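Local coordinates for protein phosphoribosylaminoimidazole-succinocarboxamide synthase (Pyrococcus horikoshii, PDB 4O7T) that catalyses the ATP-driven joining of L-aspartate to a carboxylated aminoimidazole ribonucleotide, a step in de novo purine biosynthesis, at residues Gly64-Phe69 with Asp185-Asp190; Leu88-Arg93 with Leu176-Asp181; Leu171-Leu176 with Thr196-Asp201. All coordinates share one frame; numbering follows the deposited sequence.

Contact 1: residues Gly64-Phe69 with Asp185-Asp190. With ADP (adenosine-5'-diphosphate), chain C.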
loop_
_atom_site.group_PDB
_atom_site.type_symbol
_atom_site.label_atom_id
_atom_site.label_comp_id
_atom_site.label_asym_id
_atom_site.label_seq_id
_atom_site.Cartn_x
_atom_site.Cartn_y
_atom_site.Cartn_z
ATOM N N GLY A 64 -6.559 27.592 -9.218
ATOM C CA GLY A 64 -5.200 27.390 -9.721
ATOM C C GLY A 64 -4.772 25.934 -9.894
ATOM O O GLY A 64 -3.583 25.649 -9.915
ATOM N N ILE A 65 -5.742 25.020 -9.997
ATOM C CA ILE A 65 -5.464 23.605 -10.285
ATOM C C ILE A 65 -5.501 23.420 -11.790
ATOM O O ILE A 65 -6.510 23.725 -12.424
ATOM C CB ILE A 65 -6.521 22.634 -9.656
ATOM C CG1 ILE A 65 -6.661 22.820 -8.136
ATOM C CG2 ILE A 65 -6.201 21.174 -9.994
ATOM C CD1 ILE A 65 -5.421 22.449 -7.350
ATOM N N LYS A 66 -4.419 22.912 -12.366
ATOM C CA LYS A 66 -4.393 22.595 -13.794
ATOM C C LYS A 66 -5.224 21.344 -14.056
ATOM O O LYS A 66 -4.887 20.274 -13.565
ATOM C CB LYS A 66 -2.969 22.285 -14.245
ATOM C CG LYS A 66 -2.135 23.443 -14.720
ATOM C CD LYS A 66 -1.193 22.936 -15.810
ATOM C CE LYS A 66 -0.283 24.039 -16.304
ATOM N NZ LYS A 66 0.623 24.451 -15.203
ATOM N N THR A 67 -6.291 21.466 -14.837
ATOM C CA THR A 67 -7.091 20.302 -15.201
ATOM C C THR A 67 -7.098 20.127 -16.716
ATOM O O THR A 67 -6.609 20.990 -17.441
ATOM C CB THR A 67 -8.545 20.383 -14.689
ATOM O OG1 THR A 67 -9.336 21.166 -15.589
ATOM C CG2 THR A 67 -8.618 20.966 -13.265
ATOM N N HIS A 68 -7.645 19.009 -17.185
ATOM C CA HIS A 68 -7.758 18.748 -18.622
ATOM C C HIS A 68 -9.005 19.328 -19.261
ATOM O O HIS A 68 -9.187 19.209 -20.464
ATOM C CB HIS A 68 -7.669 17.245 -18.897
ATOM C CG HIS A 68 -8.884 16.452 -18.443
ATOM N ND1 HIS A 68 -9.189 15.235 -18.956
ATOM C CD2 HIS A 68 -9.877 16.739 -17.507
ATOM C CE1 HIS A 68 -10.305 14.766 -18.375
ATOM N NE2 HIS A 68 -10.731 15.684 -17.488
ATOM N N PHE A 69 -9.882 19.939 -18.470
ATOM C CA PHE A 69 -11.128 20.494 -19.006
ATOM C C PHE A 69 -10.832 21.591 -20.037
ATOM O O PHE A 69 -10.120 22.536 -19.733
ATOM C CB PHE A 69 -11.997 21.052 -17.860
ATOM C CG PHE A 69 -13.300 21.669 -18.314
ATOM C CD1 PHE A 69 -14.340 20.870 -18.801
ATOM C CD2 PHE A 69 -13.495 23.049 -18.244
ATOM C CE1 PHE A 69 -15.537 21.432 -19.219
ATOM C CE2 PHE A 69 -14.696 23.620 -18.656
ATOM C CZ PHE A 69 -15.720 22.808 -19.140
ATOM N N ASP A 185 4.005 19.064 -17.532
ATOM C CA ASP A 185 3.260 19.438 -16.324
ATOM C C ASP A 185 2.249 18.360 -15.954
ATOM O O ASP A 185 1.689 17.696 -16.833
ATOM C CB ASP A 185 2.485 20.755 -16.508
ATOM C CG ASP A 185 3.388 21.975 -16.587
ATOM O OD1 ASP A 185 3.007 22.945 -17.266
ATOM O OD2 ASP A 185 4.473 21.966 -15.986
ATOM N N ILE A 186 1.991 18.233 -14.656
ATOM C CA ILE A 186 1.031 17.260 -14.144
ATOM C C ILE A 186 -0.376 17.861 -14.098
ATOM O O ILE A 186 -0.609 18.877 -13.438
ATOM C CB ILE A 186 1.506 16.685 -12.796
ATOM C CG1 ILE A 186 2.791 15.875 -13.049
ATOM C CG2 ILE A 186 0.409 15.816 -12.157
ATOM C CD1 ILE A 186 3.602 15.530 -11.818
ATOM N N VAL A 187 -1.291 17.248 -14.849
ATOM C CA VAL A 187 -2.631 17.790 -15.069
ATOM C C VAL A 187 -3.711 16.810 -14.573
ATOM O O VAL A 187 -3.659 15.613 -14.845
ATOM C CB VAL A 187 -2.859 18.108 -16.574
ATOM C CG1 VAL A 187 -4.283 18.578 -16.836
ATOM C CG2 VAL A 187 -1.882 19.177 -17.047
ATOM N N LEU A 188 -4.673 17.343 -13.828
ATOM C CA LEU A 188 -5.800 16.572 -13.317
ATOM C C LEU A 188 -6.682 16.155 -14.479
ATOM O O LEU A 188 -6.979 16.969 -15.357
ATOM C CB LEU A 188 -6.582 17.416 -12.318
ATOM C CG LEU A 188 -7.764 16.786 -11.583
ATOM C CD1 LEU A 188 -7.314 15.592 -10.774
ATOM C CD2 LEU A 188 -8.368 17.834 -10.655
ATOM N N ALA A 189 -7.076 14.882 -14.500
ATOM C CA ALA A 189 -7.761 14.310 -15.655
ATOM C C ALA A 189 -9.045 13.552 -15.272
ATOM O O ALA A 189 -9.617 13.786 -14.194
ATOM C CB ALA A 189 -6.806 13.421 -16.437
ATOM N N ASP A 190 -9.495 12.664 -16.161
ATOM C CA ASP A 190 -10.676 11.825 -15.929
ATOM C C ASP A 190 -11.895 12.650 -15.465
ATOM O O ASP A 190 -12.195 13.709 -16.039
ATOM C CB ASP A 190 -10.356 10.681 -14.940
ATOM C CG ASP A 190 -11.334 9.505 -15.061
ATOM O OD1 ASP A 190 -11.956 9.132 -14.043
ATOM O OD2 ASP A 190 -11.494 8.958 -16.171
HETATM P PB ADP C . -11.760 5.250 -15.647
HETATM O O1B ADP C . -10.652 6.271 -15.601
HETATM O O2B ADP C . -12.739 5.309 -14.506
HETATM O O3B ADP C . -11.263 3.867 -15.992
HETATM P PA ADP C . -13.066 4.735 -18.139
HETATM O O1A ADP C . -12.398 3.381 -18.021
HETATM O O2A ADP C . -14.566 4.816 -18.309
HETATM O O3A ADP C . -12.664 5.701 -16.903
HETATM O "O5'" ADP C . -12.389 5.469 -19.407
HETATM C "C5'" ADP C . -11.606 6.658 -19.298
HETATM C "C4'" ADP C . -10.160 6.383 -19.704
HETATM O "O4'" ADP C . -9.614 7.563 -20.305
HETATM C "C3'" ADP C . -9.283 6.086 -18.499
HETATM O "O3'" ADP C . -8.284 5.132 -18.872
HETATM C "C2'" ADP C . -8.630 7.420 -18.180
HETATM O "O2'" ADP C . -7.348 7.290 -17.567
HETATM C "C1'" ADP C . -8.488 8.038 -19.557
HETATM N N9 ADP C . -8.423 9.528 -19.525
HETATM C C8 ADP C . -9.100 10.365 -18.714
HETATM N N7 ADP C . -8.778 11.656 -18.974
HETATM C C5 ADP C . -7.880 11.660 -19.982
HETATM C C6 ADP C . -7.115 12.671 -20.757
HETATM N N6 ADP C . -7.256 13.986 -20.515
HETATM N N1 ADP C . -6.264 12.235 -21.722
HETATM C C2 ADP C . -6.101 10.928 -21.993
HETATM N N3 ADP C . -6.763 9.961 -21.334
HETATM C C4 ADP C . -7.647 10.251 -20.341
HETATM O O HOH W 1 -2.785 19.513 -11.767
#
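Thr67 and Leu188 form a single beta bridge that fastens the loop after helix 45-62 to strand 186-188 beside the adenine pocket of the nucleotide site. Leu188 N donates to Lys66 O (3.0 Å) and Leu188 O accepts from His68 N, so the backbone of one residue holds both flanks of Thr67. A water donates to both Lys66 O and Ile186 O. The Leu188 side chain, turned away from its own backbone N (chi1 -176°), sets CD2 against Ile65 CG2 and Thr67 CG2. Val187 CG1 meets the backbone of Thr67 closely, 3.2 Å from its C atom, while Lys66 lays CD near Val187 CG2 and ends in a weak salt bridge from NZ to Asp185 OD1 (3.5 Å). Thr67 OG1 accepts from Phe69 N two residues on, an ST turn. His68 carries the ligand-facing end. With CG lodged between backbone N and carbonyl carbon (chi1 71°), its imidazole lies with one face on Ala189 CA, a CH-pi contact 3.5 Å from the ring centroid. NE2 makes a weak bond to Asp190 O, which, with that face contact, would limit rotation of the ring. Asp190 N donates to ADP N7 (3.1 Å), and the Asp190 carboxylate forms salt bridges with Lys13 and Lys175. At the ring edge, in plane, His68 ND1 accepts from ADP N6 at 2.8 Å.

Contact 2: residues Leu88-Arg93 with Leu176-Asp181; sequences LEVVVR and LEFGKD. With TMP (thymidine-5'-phosphate), chain B; ADP (adenosine-5'-diphosphate), chain C.
Leu176 meets Val90 as an antiparallel hydrogen-bonded pair, one of the points where strand 169-180 is stitched to strand 84-93. Both backbone bonds, Val90 N to Leu176 O and Leu176 N to Val90 O, are 2.8 Å long and nearly straight. Next comes Glu177, whose CG rests 3.5 Å from Leu88 O. Its chain runs on extended, alongside Glu89 and pointing the same way, with the two carboxylates only 11° from parallel. Glu89 OE1 and Glu177 OE2 are 4.1 Å apart, a closeness of like charges that is probably eased by Lys175, which forms a salt bridge to Glu177 OE2, and more weakly by Lys122. Glu177 OE1 accepts from ADP O2' (2.9 Å), so the side chain joins the sheet to the nucleotide. Phe178 follows, its CG set beside the backbone N (chi1 -69°), which swings the ring across the strand until edge atom CD2 meets Val90 CG2 at 4.0 Å. A water accepts from Phe178 N and donates to Leu88 O where the strands splay apart. The opposite end of 88-93 serves the other ligand, thymidine phosphate: Arg93 NH1 and NH2 grip TMP O2P and O3P, and NH1 also pairs with Glu118. On the side of Val90 and Phe178, Ile149 and Ile152 of helix 143-165 cover the sheet; strand 111-121 flanks 88-93, and strand 186-188 flanks 176-181.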
loop_
_atom_site.group_PDB
_atom_site.type_symbol
_atom_site.label_atom_id
_atom_site.label_comp_id
_atom_site.label_asym_id
_atom_site.label_seq_id
_atom_site.Cartn_x
_atom_site.Cartn_y
_atom_site.Cartn_z
ATOM N N LEU A 88 -2.482 5.459 -12.593
ATOM C CA LEU A 88 -2.823 5.556 -11.169
ATOM C C LEU A 88 -4.260 5.976 -10.910
ATOM O O LEU A 88 -4.862 6.752 -11.672
ATOM C CB LEU A 88 -1.896 6.557 -10.440
ATOM C CG LEU A 88 -0.374 6.309 -10.429
ATOM C CD1 LEU A 88 0.362 7.548 -9.924
ATOM C CD2 LEU A 88 -0.022 5.082 -9.602
ATOM N N GLU A 89 -4.801 5.460 -9.813
ATOM C CA GLU A 89 -5.962 6.055 -9.187
ATOM C C GLU A 89 -5.474 6.577 -7.836
ATOM O O GLU A 89 -4.870 5.836 -7.056
ATOM C CB GLU A 89 -7.109 5.043 -9.087
ATOM C CG GLU A 89 -7.530 4.564 -10.475
ATOM C CD GLU A 89 -8.729 3.627 -10.500
ATOM O OE1 GLU A 89 -8.923 2.970 -11.548
ATOM O OE2 GLU A 89 -9.491 3.545 -9.511
ATOM N N VAL A 90 -5.678 7.873 -7.602
ATOM C CA VAL A 90 -5.165 8.545 -6.418
ATOM C C VAL A 90 -6.362 8.848 -5.529
ATOM O O VAL A 90 -7.247 9.635 -5.895
ATOM C CB VAL A 90 -4.412 9.844 -6.786
ATOM C CG1 VAL A 90 -3.779 10.479 -5.543
ATOM C CG2 VAL A 90 -3.336 9.540 -7.820
ATOM N N VAL A 91 -6.400 8.210 -4.371
ATOM C CA VAL A 91 -7.568 8.298 -3.528
ATOM C C VAL A 91 -7.241 9.155 -2.304
ATOM O O VAL A 91 -6.258 8.903 -1.588
ATOM C CB VAL A 91 -8.099 6.895 -3.112
ATOM C CG1 VAL A 91 -9.248 7.022 -2.106
ATOM C CG2 VAL A 91 -8.543 6.089 -4.325
ATOM N N VAL A 92 -8.068 10.172 -2.072
ATOM C CA VAL A 92 -7.939 10.993 -0.873
ATOM C C VAL A 92 -9.111 10.698 0.073
ATOM O O VAL A 92 -10.262 10.612 -0.364
ATOM C CB VAL A 92 -7.881 12.502 -1.200
ATOM C CG1 VAL A 92 -7.586 13.301 0.066
ATOM C CG2 VAL A 92 -6.830 12.786 -2.269
ATOM N N ARG A 93 -8.807 10.526 1.361
ATOM C CA ARG A 93 -9.806 10.070 2.337
ATOM C C ARG A 93 -9.804 10.945 3.599
ATOM O O ARG A 93 -8.750 11.168 4.201
ATOM C CB ARG A 93 -9.572 8.586 2.681
ATOM C CG ARG A 93 -9.092 7.720 1.496
ATOM C CD ARG A 93 -8.936 6.229 1.833
ATOM N NE ARG A 93 -10.232 5.567 1.878
ATOM C CZ ARG A 93 -10.671 4.621 1.047
ATOM N NH1 ARG A 93 -9.896 4.114 0.079
ATOM N NH2 ARG A 93 -11.918 4.162 1.216
ATOM N N LEU A 176 -9.007 10.457 -7.850
ATOM C CA LEU A 176 -8.526 11.282 -8.955
ATOM C C LEU A 176 -7.597 10.523 -9.900
ATOM O O LEU A 176 -6.971 9.519 -9.522
ATOM C CB LEU A 176 -7.746 12.491 -8.432
ATOM C CG LEU A 176 -8.419 13.436 -7.446
ATOM C CD1 LEU A 176 -7.418 14.512 -7.032
ATOM C CD2 LEU A 176 -9.694 14.041 -8.031
ATOM N N GLU A 177 -7.470 11.035 -11.121
ATOM C CA GLU A 177 -6.472 10.516 -12.039
ATOM C C GLU A 177 -5.739 11.686 -12.693
ATOM O O GLU A 177 -6.266 12.809 -12.766
ATOM C CB GLU A 177 -7.132 9.636 -13.089
ATOM C CG GLU A 177 -7.861 8.428 -12.506
ATOM C CD GLU A 177 -8.374 7.469 -13.567
ATOM O OE1 GLU A 177 -7.898 7.504 -14.709
ATOM O OE2 GLU A 177 -9.251 6.664 -13.242
ATOM N N PHE A 178 -4.529 11.412 -13.164
ATOM C CA PHE A 178 -3.633 12.457 -13.641
ATOM C C PHE A 178 -2.903 12.030 -14.904
ATOM O O PHE A 178 -2.629 10.841 -15.115
ATOM C CB PHE A 178 -2.562 12.768 -12.596
ATOM C CG PHE A 178 -3.080 13.440 -11.364
ATOM C CD1 PHE A 178 -3.087 14.828 -11.268
ATOM C CD2 PHE A 178 -3.544 12.681 -10.280
ATOM C CE1 PHE A 178 -3.543 15.461 -10.117
ATOM C CE2 PHE A 178 -4.007 13.309 -9.124
ATOM C CZ PHE A 178 -4.009 14.695 -9.049
ATOM N N GLY A 179 -2.519 13.028 -15.694
ATOM C CA GLY A 179 -1.666 12.807 -16.840
ATOM C C GLY A 179 -0.650 13.928 -16.991
ATOM O O GLY A 179 -0.711 14.959 -16.302
ATOM N N LYS A 180 0.273 13.728 -17.917
ATOM C CA LYS A 180 1.316 14.700 -18.180
ATOM C C LYS A 180 0.997 15.389 -19.505
ATOM O O LYS A 180 0.624 14.717 -20.462
ATOM C CB LYS A 180 2.662 13.971 -18.229
ATOM C CG LYS A 180 3.845 14.837 -17.856
ATOM C CD LYS A 180 4.978 14.042 -17.198
ATOM C CE LYS A 180 5.522 12.947 -18.092
ATOM N NZ LYS A 180 6.607 12.198 -17.391
ATOM N N ASP A 181 1.082 16.723 -19.549
ATOM C CA ASP A 181 0.876 17.458 -20.806
ATOM C C ASP A 181 2.174 17.568 -21.601
ATOM O O ASP A 181 3.208 17.062 -21.168
ATOM C CB ASP A 181 0.207 18.835 -20.592
ATOM C CG ASP A 181 1.109 19.865 -19.881
ATOM O OD1 ASP A 181 2.337 19.688 -19.759
ATOM O OD2 ASP A 181 0.550 20.875 -19.420
HETATM P P TMP B . -12.750 2.427 -1.898
HETATM O O1P TMP B . -13.425 1.396 -2.731
HETATM O O2P TMP B . -11.239 2.290 -1.908
HETATM O O3P TMP B . -13.355 2.695 -0.539
HETATM O "O5'" TMP B . -13.068 3.766 -2.725
HETATM C "C5'" TMP B . -12.531 5.043 -2.354
HETATM C "C4'" TMP B . -13.099 6.129 -3.261
HETATM O "O4'" TMP B . -12.585 5.988 -4.591
HETATM C "C3'" TMP B . -14.625 6.100 -3.379
HETATM O "O3'" TMP B . -15.078 7.443 -3.300
HETATM C "C2'" TMP B . -14.952 5.671 -4.782
HETATM C "C1'" TMP B . -13.649 5.868 -5.549
HETATM N N1 TMP B . -13.405 4.756 -6.480
HETATM C C2 TMP B . -13.477 4.982 -7.882
HETATM O O2 TMP B . -13.760 6.120 -8.305
HETATM N N3 TMP B . -13.249 3.990 -8.768
HETATM C C4 TMP B . -12.956 2.748 -8.337
HETATM O O4 TMP B . -12.763 1.821 -9.157
HETATM C C5 TMP B . -12.863 2.469 -6.876
HETATM C C5M TMP B . -12.534 1.088 -6.347
HETATM C C6 TMP B . -13.106 3.522 -6.000
HETATM P PB ADP C . -11.760 5.250 -15.647
HETATM O O1B ADP C . -10.652 6.271 -15.601
HETATM O O2B ADP C . -12.739 5.309 -14.506
HETATM O O3B ADP C . -11.263 3.867 -15.992
HETATM P PA ADP C . -13.066 4.735 -18.139
HETATM O O1A ADP C . -12.398 3.381 -18.021
HETATM O O2A ADP C . -14.566 4.816 -18.309
HETATM O O3A ADP C . -12.664 5.701 -16.903
HETATM O "O5'" ADP C . -12.389 5.469 -19.407
HETATM C "C5'" ADP C . -11.606 6.658 -19.298
HETATM C "C4'" ADP C . -10.160 6.383 -19.704
HETATM O "O4'" ADP C . -9.614 7.563 -20.305
HETATM C "C3'" ADP C . -9.283 6.086 -18.499
HETATM O "O3'" ADP C . -8.284 5.132 -18.872
HETATM C "C2'" ADP C . -8.630 7.420 -18.180
HETATM O "O2'" ADP C . -7.348 7.290 -17.567
HETATM C "C1'" ADP C . -8.488 8.038 -19.557
HETATM N N9 ADP C . -8.423 9.528 -19.525
HETATM C C8 ADP C . -9.100 10.365 -18.714
HETATM N N7 ADP C . -8.778 11.656 -18.974
HETATM C C5 ADP C . -7.880 11.660 -19.982
HETATM C C6 ADP C . -7.115 12.671 -20.757
HETATM N N6 ADP C . -7.256 13.986 -20.515
HETATM N N1 ADP C . -6.264 12.235 -21.722
HETATM C C2 ADP C . -6.101 10.928 -21.993
HETATM N N3 ADP C . -6.763 9.961 -21.334
HETATM C C4 ADP C . -7.647 10.251 -20.341
HETATM O O HOH W 2 -3.576 8.793 -13.106
#

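Contact 3: residues Leu171-Leu176 with Thr196-Asp201; sequences LVDFKL and TCRFWD. With TMP (thymidine-5'-phosphate), chain B.
Val172 pushes its CG2 methyl onto the indole face of Trp200, 3.4 Å from the centroid of the five-membered ring, a CH-pi contact in which the branch fits over the flat plate. CG2 gets there because CG1 takes the place opposite the backbone N (chi1 165°), and the same valine wedges CB and CG1 against Arg198 CB. On the face of the sheet away from Arg198, Leu171 lies alongside Phe199, its CD1 3.8 Å from CE1, and also reaches Cys197 CB. Further along, Cys197 SG nestles against Phe174 CB. The frame is an antiparallel pair of strands, 171-176 and 197-201, belonging to the larger antiparallel sheet, which also holds strand 84-93; Val172 and Asp173 both lie across from Arg198, consistent with a beta bulge. Val172 N donates to Arg198 O, Arg198 N to Asp173 O, and Lys175 N to Thr196 O. A second bump and hollow form at the nucleotide: Lys175 CE and Thr196 CG2 both touch TMP O2. Asp173, its carboxylate tucked between backbone N and carbonyl carbon (chi1 58°), splits its oxygens, OD1 accepting from TMP O3' (2.6 Å) and OD2 receiving Arg198 NH1 (2.8 Å) on its syn side. The extended arginine also gives NH1 to TMP O3P at 2.8 Å, with NE paired to Asp211. A leucine in place of Arg198 would probably leave the carboxylates of Asp173 and Asp211 without this positive partner and the phosphate with a looser grip. Carboxylate and guanidinium planes stand 69° apart, and NH1 is the atom that meets Asp173 OD2, within the guanidinium plane.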
loop_
_atom_site.group_PDB
_atom_site.type_symbol
_atom_site.label_atom_id
_atom_site.label_comp_id
_atom_site.label_asym_id
_atom_site.label_seq_id
_atom_site.Cartn_x
_atom_site.Cartn_y
_atom_site.Cartn_z
ATOM N N LEU A 171 -17.407 15.658 2.308
ATOM C CA LEU A 171 -16.585 14.925 1.349
ATOM C C LEU A 171 -15.830 13.823 2.100
ATOM O O LEU A 171 -14.841 14.077 2.789
ATOM C CB LEU A 171 -15.626 15.863 0.614
ATOM C CG LEU A 171 -14.673 15.215 -0.406
ATOM C CD1 LEU A 171 -15.421 14.557 -1.558
ATOM C CD2 LEU A 171 -13.709 16.269 -0.916
ATOM N N VAL A 172 -16.326 12.600 1.971
ATOM C CA VAL A 172 -15.839 11.460 2.745
ATOM C C VAL A 172 -14.484 10.977 2.187
ATOM O O VAL A 172 -13.493 10.865 2.930
ATOM C CB VAL A 172 -16.920 10.358 2.740
ATOM C CG1 VAL A 172 -16.392 9.004 3.208
ATOM C CG2 VAL A 172 -18.106 10.828 3.576
ATOM N N ASP A 173 -14.465 10.712 0.876
ATOM C CA ASP A 173 -13.263 10.277 0.149
ATOM C C ASP A 173 -13.535 10.453 -1.335
ATOM O O ASP A 173 -14.672 10.745 -1.706
ATOM C CB ASP A 173 -12.831 8.830 0.510
ATOM C CG ASP A 173 -13.921 7.771 0.237
ATOM O OD1 ASP A 173 -14.653 7.869 -0.752
ATOM O OD2 ASP A 173 -14.028 6.808 1.013
ATOM N N PHE A 174 -12.510 10.311 -2.182
ATOM C CA PHE A 174 -12.699 10.458 -3.637
ATOM C C PHE A 174 -11.488 9.989 -4.410
ATOM O O PHE A 174 -10.391 9.908 -3.870
ATOM C CB PHE A 174 -13.048 11.919 -4.027
ATOM C CG PHE A 174 -11.963 12.921 -3.713
ATOM C CD1 PHE A 174 -11.048 13.310 -4.694
ATOM C CD2 PHE A 174 -11.862 13.485 -2.449
ATOM C CE1 PHE A 174 -10.048 14.232 -4.417
ATOM C CE2 PHE A 174 -10.868 14.417 -2.160
ATOM C CZ PHE A 174 -9.950 14.788 -3.146
ATOM N N LYS A 175 -11.691 9.707 -5.686
ATOM C CA LYS A 175 -10.629 9.198 -6.547
ATOM C C LYS A 175 -10.306 10.198 -7.663
ATOM O O LYS A 175 -11.218 10.706 -8.349
ATOM C CB LYS A 175 -11.031 7.840 -7.143
ATOM C CG LYS A 175 -9.930 7.161 -7.977
ATOM C CD LYS A 175 -9.970 7.534 -9.468
ATOM C CE LYS A 175 -11.169 6.893 -10.203
ATOM N NZ LYS A 175 -11.372 7.469 -11.569
ATOM N N LEU A 176 -9.007 10.457 -7.850
ATOM C CA LEU A 176 -8.526 11.282 -8.955
ATOM C C LEU A 176 -7.597 10.523 -9.900
ATOM O O LEU A 176 -6.971 9.519 -9.522
ATOM C CB LEU A 176 -7.746 12.491 -8.432
ATOM C CG LEU A 176 -8.419 13.436 -7.446
ATOM C CD1 LEU A 176 -7.418 14.512 -7.032
ATOM C CD2 LEU A 176 -9.694 14.041 -8.031
ATOM N N THR A 196 -17.237 8.861 -8.481
ATOM C CA THR A 196 -15.837 8.791 -8.059
ATOM C C THR A 196 -15.537 9.471 -6.711
ATOM O O THR A 196 -14.362 9.612 -6.322
ATOM C CB THR A 196 -14.900 9.330 -9.169
ATOM O OG1 THR A 196 -15.252 10.684 -9.471
ATOM C CG2 THR A 196 -15.044 8.487 -10.439
ATOM N N CYS A 197 -16.603 9.870 -6.006
ATOM C CA CYS A 197 -16.509 10.472 -4.665
ATOM C C CYS A 197 -17.537 9.845 -3.734
ATOM O O CYS A 197 -18.549 9.299 -4.189
ATOM C CB CYS A 197 -16.799 11.981 -4.693
ATOM S SG CYS A 197 -15.924 12.991 -5.917
ATOM N N ARG A 198 -17.280 9.941 -2.434
ATOM C CA ARG A 198 -18.317 9.718 -1.435
ATOM C C ARG A 198 -18.796 11.071 -0.886
ATOM O O ARG A 198 -17.990 11.895 -0.439
ATOM C CB ARG A 198 -17.856 8.759 -0.321
ATOM C CG ARG A 198 -17.799 7.288 -0.768
ATOM C CD ARG A 198 -17.595 6.314 0.387
ATOM N NE ARG A 198 -17.647 4.925 -0.091
ATOM C CZ ARG A 198 -16.578 4.170 -0.336
ATOM N NH1 ARG A 198 -15.350 4.625 -0.107
ATOM N NH2 ARG A 198 -16.735 2.933 -0.776
ATOM N N PHE A 199 -20.108 11.292 -0.976
ATOM C CA PHE A 199 -20.758 12.502 -0.482
ATOM C C PHE A 199 -21.814 12.110 0.560
ATOM O O PHE A 199 -22.769 11.403 0.235
ATOM C CB PHE A 199 -21.468 13.252 -1.614
ATOM C CG PHE A 199 -20.567 13.718 -2.745
ATOM C CD1 PHE A 199 -19.435 14.503 -2.504
ATOM C CD2 PHE A 199 -20.898 13.423 -4.070
ATOM C CE1 PHE A 199 -18.640 14.953 -3.555
ATOM C CE2 PHE A 199 -20.110 13.880 -5.125
ATOM C CZ PHE A 199 -18.981 14.646 -4.871
ATOM N N TRP A 200 -21.653 12.569 1.801
ATOM C CA TRP A 200 -22.659 12.332 2.844
ATOM C C TRP A 200 -23.375 13.594 3.226
ATOM O O TRP A 200 -22.753 14.659 3.330
ATOM C CB TRP A 200 -22.035 11.753 4.106
ATOM C CG TRP A 200 -21.522 10.343 3.990
ATOM C CD1 TRP A 200 -21.580 9.501 2.879
ATOM C CD2 TRP A 200 -20.880 9.547 5.043
ATOM N NE1 TRP A 200 -21.006 8.295 3.154
ATOM C CE2 TRP A 200 -20.567 8.249 4.438
ATOM C CE3 TRP A 200 -20.521 9.780 6.366
ATOM C CZ2 TRP A 200 -19.941 7.232 5.152
ATOM C CZ3 TRP A 200 -19.890 8.746 7.080
ATOM C CH2 TRP A 200 -19.600 7.505 6.483
ATOM N N ASP A 201 -24.681 13.498 3.474
ATOM C CA ASP A 201 -25.388 14.644 4.051
ATOM C C ASP A 201 -24.804 14.904 5.439
ATOM O O ASP A 201 -24.629 13.967 6.210
ATOM C CB ASP A 201 -26.886 14.397 4.160
ATOM C CG ASP A 201 -27.597 15.542 4.848
ATOM O OD1 ASP A 201 -27.835 16.565 4.185
ATOM O OD2 ASP A 201 -27.869 15.430 6.063
HETATM P P TMP B . -12.750 2.427 -1.898
HETATM O O1P TMP B . -13.425 1.396 -2.731
HETATM O O2P TMP B . -11.239 2.290 -1.908
HETATM O O3P TMP B . -13.355 2.695 -0.539
HETATM O "O5'" TMP B . -13.068 3.766 -2.725
HETATM C "C5'" TMP B . -12.531 5.043 -2.354
HETATM C "C4'" TMP B . -13.099 6.129 -3.261
HETATM O "O4'" TMP B . -12.585 5.988 -4.591
HETATM C "C3'" TMP B . -14.625 6.100 -3.379
HETATM O "O3'" TMP B . -15.078 7.443 -3.300
HETATM C "C2'" TMP B . -14.952 5.671 -4.782
HETATM C "C1'" TMP B . -13.649 5.868 -5.549
HETATM N N1 TMP B . -13.405 4.756 -6.480
HETATM C C2 TMP B . -13.477 4.982 -7.882
HETATM O O2 TMP B . -13.760 6.120 -8.305
HETATM N N3 TMP B . -13.249 3.990 -8.768
HETATM C C4 TMP B . -12.956 2.748 -8.337
HETATM O O4 TMP B . -12.763 1.821 -9.157
HETATM C C5 TMP B . -12.863 2.469 -6.876
HETATM C C5M TMP B . -12.534 1.088 -6.347
HETATM C C6 TMP B . -13.106 3.522 -6.000
HETATM O O HOH W 3 -13.559 12.176 -7.975
#

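Overall arrangement
From the N terminus, the chain leaves helix 45-62 and enters contact 1 at 64-69; this contact closes a long loop when strand 186-188 returns. Inside that loop, 88-93 meets 176-181, so contact 2 is nested within contact 1. Contact 3 begins at 171-176, within both loops, and closes beyond them at 196-201, crossing both. Leu176 is shared by contacts 2 and 3, which place strands 84-93 and 197-201 against the same strand, 169-180. Strand 186-188 joins that sheet as well, through Val187 with Gly179 and Ala189 with Glu177. Contacts 1 and 2 share ADP, contacts 2 and 3 share TMP, and Lys175 reaches Asp190 between the two sites.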